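Local coordinates for protein Beta/alpha-amylase (Paenibacillus polymyxa, PDB 3VOC) that hydrolyses alpha-1,4-glucosidic linkages of starch, its family 14 beta-amylase domain releasing successive maltose units from the non-reducing chain ends, at residues V2-V10 with F406-K415. Sequence-based numbering, arbitrary orientation.
Sequences VADDFQASV and FKQYIISKAK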
loop_
_atom_site.group_PDB
_atom_site.type_symbol
_atom_site.label_atom_id
_atom_site.label_comp_id
_atom_site.label_asym_id
_atom_site.label_seq_id
_atom_site.Cartn_x
_atom_site.Cartn_y
_atom_site.Cartn_z
ATOM N N VAL A 2 11.551 17.790 10.927
ATOM C CA VAL A 2 11.459 17.099 9.639
ATOM C C VAL A 2 12.858 16.962 9.026
ATOM O O VAL A 2 13.790 17.680 9.403
ATOM C CB VAL A 2 10.494 17.801 8.646
ATOM C CG1 VAL A 2 9.102 17.975 9.271
ATOM C CG2 VAL A 2 11.062 19.169 8.176
ATOM N N ALA A 3 13.005 16.043 8.086
ATOM C CA ALA A 3 14.281 15.867 7.408
ATOM C C ALA A 3 14.685 17.111 6.601
ATOM O O ALA A 3 13.832 17.919 6.206
ATOM C CB ALA A 3 14.234 14.657 6.531
ATOM N N ASP A 4 15.985 17.246 6.352
ATOM C CA ASP A 4 16.537 18.390 5.603
ATOM C C ASP A 4 15.940 18.550 4.209
ATOM O O ASP A 4 15.914 19.657 3.656
ATOM C CB ASP A 4 18.065 18.279 5.477
ATOM C CG ASP A 4 18.803 18.730 6.738
ATOM O OD1 ASP A 4 18.199 19.407 7.621
ATOM O OD2 ASP A 4 20.013 18.410 6.843
ATOM N N ASP A 5 15.458 17.452 3.646
ATOM C CA ASP A 5 14.888 17.473 2.305
ATOM C C ASP A 5 13.347 17.396 2.308
ATOM O O ASP A 5 12.727 17.102 1.283
ATOM C CB ASP A 5 15.511 16.337 1.452
ATOM C CG ASP A 5 15.216 14.933 2.010
ATOM O OD1 ASP A 5 14.635 14.799 3.104
ATOM O OD2 ASP A 5 15.564 13.951 1.339
ATOM N N PHE A 6 12.733 17.650 3.460
ATOM C CA PHE A 6 11.273 17.525 3.578
ATOM C C PHE A 6 10.537 18.373 2.553
ATOM O O PHE A 6 10.876 19.547 2.358
ATOM C CB PHE A 6 10.811 17.941 4.967
ATOM C CG PHE A 6 9.334 17.844 5.154
ATOM C CD1 PHE A 6 8.738 16.606 5.427
ATOM C CD2 PHE A 6 8.527 18.969 5.030
ATOM C CE1 PHE A 6 7.359 16.507 5.598
ATOM C CE2 PHE A 6 7.135 18.875 5.190
ATOM C CZ PHE A 6 6.556 17.638 5.481
ATOM N N GLN A 7 9.535 17.791 1.899
ATOM C CA GLN A 7 8.603 18.580 1.090
ATOM C C GLN A 7 7.169 18.112 1.309
ATOM O O GLN A 7 6.942 16.947 1.644
ATOM C CB GLN A 7 8.936 18.452 -0.402
ATOM C CG GLN A 7 10.289 18.998 -0.825
ATOM C CD GLN A 7 10.422 20.499 -0.652
ATOM O OE1 GLN A 7 9.437 21.219 -0.613
ATOM N NE2 GLN A 7 11.662 20.975 -0.553
ATOM N N ALA A 8 6.215 19.017 1.094
ATOM C CA ALA A 8 4.791 18.692 1.216
ATOM C C ALA A 8 4.188 18.487 -0.159
ATOM O O ALA A 8 4.304 19.352 -1.029
ATOM C CB ALA A 8 4.046 19.794 1.961
ATOM N N SER A 9 3.536 17.345 -0.346
ATOM C CA SER A 9 2.843 17.032 -1.580
ATOM C C SER A 9 1.359 16.848 -1.326
ATOM O O SER A 9 0.917 16.797 -0.181
ATOM C CB SER A 9 3.426 15.759 -2.173
ATOM O OG SER A 9 4.786 16.001 -2.500
ATOM N N VAL A 10 0.586 16.756 -2.405
ATOM C CA VAL A 10 -0.861 16.602 -2.304
ATOM C C VAL A 10 -1.286 15.563 -3.342
ATOM O O VAL A 10 -0.810 15.593 -4.494
ATOM C CB VAL A 10 -1.578 17.943 -2.567
ATOM C CG1 VAL A 10 -3.117 17.755 -2.632
ATOM C CG2 VAL A 10 -1.192 19.013 -1.480
ATOM N N PHE A 406 -3.038 23.623 6.712
ATOM C CA PHE A 406 -2.092 22.738 6.038
ATOM C C PHE A 406 -0.796 23.512 5.768
ATOM O O PHE A 406 0.296 23.029 6.047
ATOM C CB PHE A 406 -2.674 22.151 4.734
ATOM C CG PHE A 406 -1.734 21.193 4.026
ATOM C CD1 PHE A 406 -1.271 20.041 4.673
ATOM C CD2 PHE A 406 -1.314 21.443 2.717
ATOM C CE1 PHE A 406 -0.395 19.140 4.025
ATOM C CE2 PHE A 406 -0.435 20.546 2.046
ATOM C CZ PHE A 406 0.023 19.394 2.710
ATOM N N LYS A 407 -0.930 24.735 5.267
ATOM C CA LYS A 407 0.237 25.568 5.016
ATOM C C LYS A 407 1.010 25.909 6.295
ATOM O O LYS A 407 2.235 25.819 6.328
ATOM C CB LYS A 407 -0.160 26.843 4.275
ATOM C CG LYS A 407 1.017 27.544 3.611
ATOM C CD LYS A 407 0.628 28.903 3.062
ATOM C CE LYS A 407 1.863 29.681 2.712
ATOM N NZ LYS A 407 1.430 30.955 2.139
ATOM N N GLN A 408 0.302 26.297 7.347
ATOM C CA GLN A 408 0.958 26.728 8.593
ATOM C C GLN A 408 1.663 25.597 9.320
ATOM O O GLN A 408 2.738 25.788 9.875
ATOM C CB GLN A 408 -0.050 27.396 9.534
ATOM C CG GLN A 408 -0.584 28.701 8.966
ATOM C CD GLN A 408 -0.908 29.733 10.019
ATOM O OE1 GLN A 408 -0.105 29.998 10.922
ATOM N NE2 GLN A 408 -2.083 30.342 9.901
ATOM N N TYR A 409 1.058 24.420 9.323
ATOM C CA TYR A 409 1.599 23.296 10.092
ATOM C C TYR A 409 2.589 22.443 9.316
ATOM O O TYR A 409 3.577 21.951 9.873
ATOM C CB TYR A 409 0.457 22.421 10.596
ATOM C CG TYR A 409 -0.227 23.003 11.805
ATOM C CD1 TYR A 409 0.402 22.982 13.055
ATOM C CD2 TYR A 409 -1.500 23.566 11.709
ATOM C CE1 TYR A 409 -0.210 23.515 14.188
ATOM C CE2 TYR A 409 -2.130 24.114 12.837
ATOM C CZ TYR A 409 -1.474 24.080 14.069
ATOM O OH TYR A 409 -2.082 24.599 15.191
ATOM N N ILE A 410 2.311 22.264 8.030
ATOM C CA ILE A 410 3.028 21.265 7.242
ATOM C C ILE A 410 3.901 21.855 6.146
ATOM O O ILE A 410 5.111 21.572 6.096
ATOM C CB ILE A 410 2.065 20.207 6.624
ATOM C CG1 ILE A 410 1.082 19.651 7.673
ATOM C CG2 ILE A 410 2.861 19.095 5.934
ATOM C CD1 ILE A 410 1.719 19.028 8.919
ATOM N N ILE A 411 3.309 22.649 5.249
ATOM C CA ILE A 411 4.091 23.197 4.133
ATOM C C ILE A 411 5.245 24.046 4.665
ATOM O O ILE A 411 6.337 24.032 4.099
ATOM C CB ILE A 411 3.251 24.029 3.122
ATOM C CG1 ILE A 411 2.082 23.225 2.568
ATOM C CG2 ILE A 411 4.140 24.550 1.973
ATOM C CD1 ILE A 411 1.215 24.009 1.600
ATOM N N SER A 412 5.000 24.753 5.767
ATOM C CA SER A 412 6.001 25.644 6.391
ATOM C C SER A 412 7.270 24.929 6.868
ATOM O O SER A 412 8.284 25.588 7.120
ATOM C CB SER A 412 5.381 26.401 7.568
ATOM O OG SER A 412 5.005 25.480 8.581
ATOM N N LYS A 413 7.215 23.600 6.988
ATOM C CA LYS A 413 8.382 22.813 7.384
ATOM C C LYS A 413 9.382 22.606 6.252
ATOM O O LYS A 413 10.527 22.210 6.497
ATOM C CB LYS A 413 7.962 21.447 7.958
ATOM C CG LYS A 413 7.045 21.521 9.182
ATOM C CD LYS A 413 7.703 22.271 10.346
ATOM C CE LYS A 413 6.865 22.170 11.623
ATOM N NZ LYS A 413 5.565 22.912 11.490
ATOM N N ALA A 414 8.945 22.840 5.018
ATOM C CA ALA A 414 9.782 22.603 3.838
ATOM C C ALA A 414 10.643 23.809 3.523
ATOM O O ALA A 414 10.181 24.948 3.655
ATOM C CB ALA A 414 8.916 22.278 2.639
ATOM N N LYS A 415 11.881 23.558 3.102
ATOM C CA LYS A 415 12.722 24.614 2.532
ATOM C C LYS A 415 12.322 24.794 1.079
ATOM O O LYS A 415 12.305 23.813 0.329
ATOM C CB LYS A 415 14.210 24.266 2.598
ATOM C CG LYS A 415 14.917 24.777 3.840
ATOM C CD LYS A 415 15.357 23.641 4.760
ATOM C CE LYS A 415 16.658 22.988 4.258
ATOM N NZ LYS A 415 17.229 22.053 5.262
HETATM O O HOH W 1 13.322 21.091 5.918
HETATM O O HOH W 2 13.044 20.982 2.920
#
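Ala-8, on the first strand of the TIM barrel, points its CB into the last helix, 403-411, where it meets Ile-411 CG1 at 4.0 Å and also touches Ile-410 CG2 and Phe-406 CZ. Two residues on, Val-10 CG2 lies 3.9 Å from Phe-406 CE2. The Phe-6 ring extends this apolar layer: with CG anti to the backbone N (chi1 180°), it is carried toward Ile-410 and Lys-413. Val-2 CG1 sits over the centre of one face, Ile-410 CG2 meets the edge in plane 4.0 Å from CZ, and Lys-413 CB approaches CE2 obliquely. Phe-384 of the eighth strand and Ile-376 of helix 367-378 also pack on this ring. A pi-type turn at 407-411 widens the helix, Phe-406 O accepting from Ile-410 N and Ile-411 N on opposite faces of its carbonyl plane.

Toward solvent the contact becomes polar and partly water-mediated. Gln-7 starts away from the helix, but its chain bends at chi2 (-65°) and brings NE2 to Lys-415 O at 3.0 Å in a nearly straight bond (163°), the acceptor close to the amide plane; OE1 rests against Ala-414 CB. Cut back to alanine, this position would probably leave Lys-415 O without its amide donor and Ala-414 CB without the amide beside it. Lys-415 NZ donates to Asp-4 O at 3.2 Å, on a lone pair, while its salt bridge to Asp-4 OD1 is long, at 3.7 Å. One water joins Lys-415 N to Phe-6 O; another lies between Ala-3 O and Lys-413 O.

The last helix thus packs on the first barrel strand through apolar side chains, whereas at the polar margin side-chain donors grip backbone carbonyls: that margin depends on the side chains at Gln-7 and Lys-415, and the long salt bridge probably adds little.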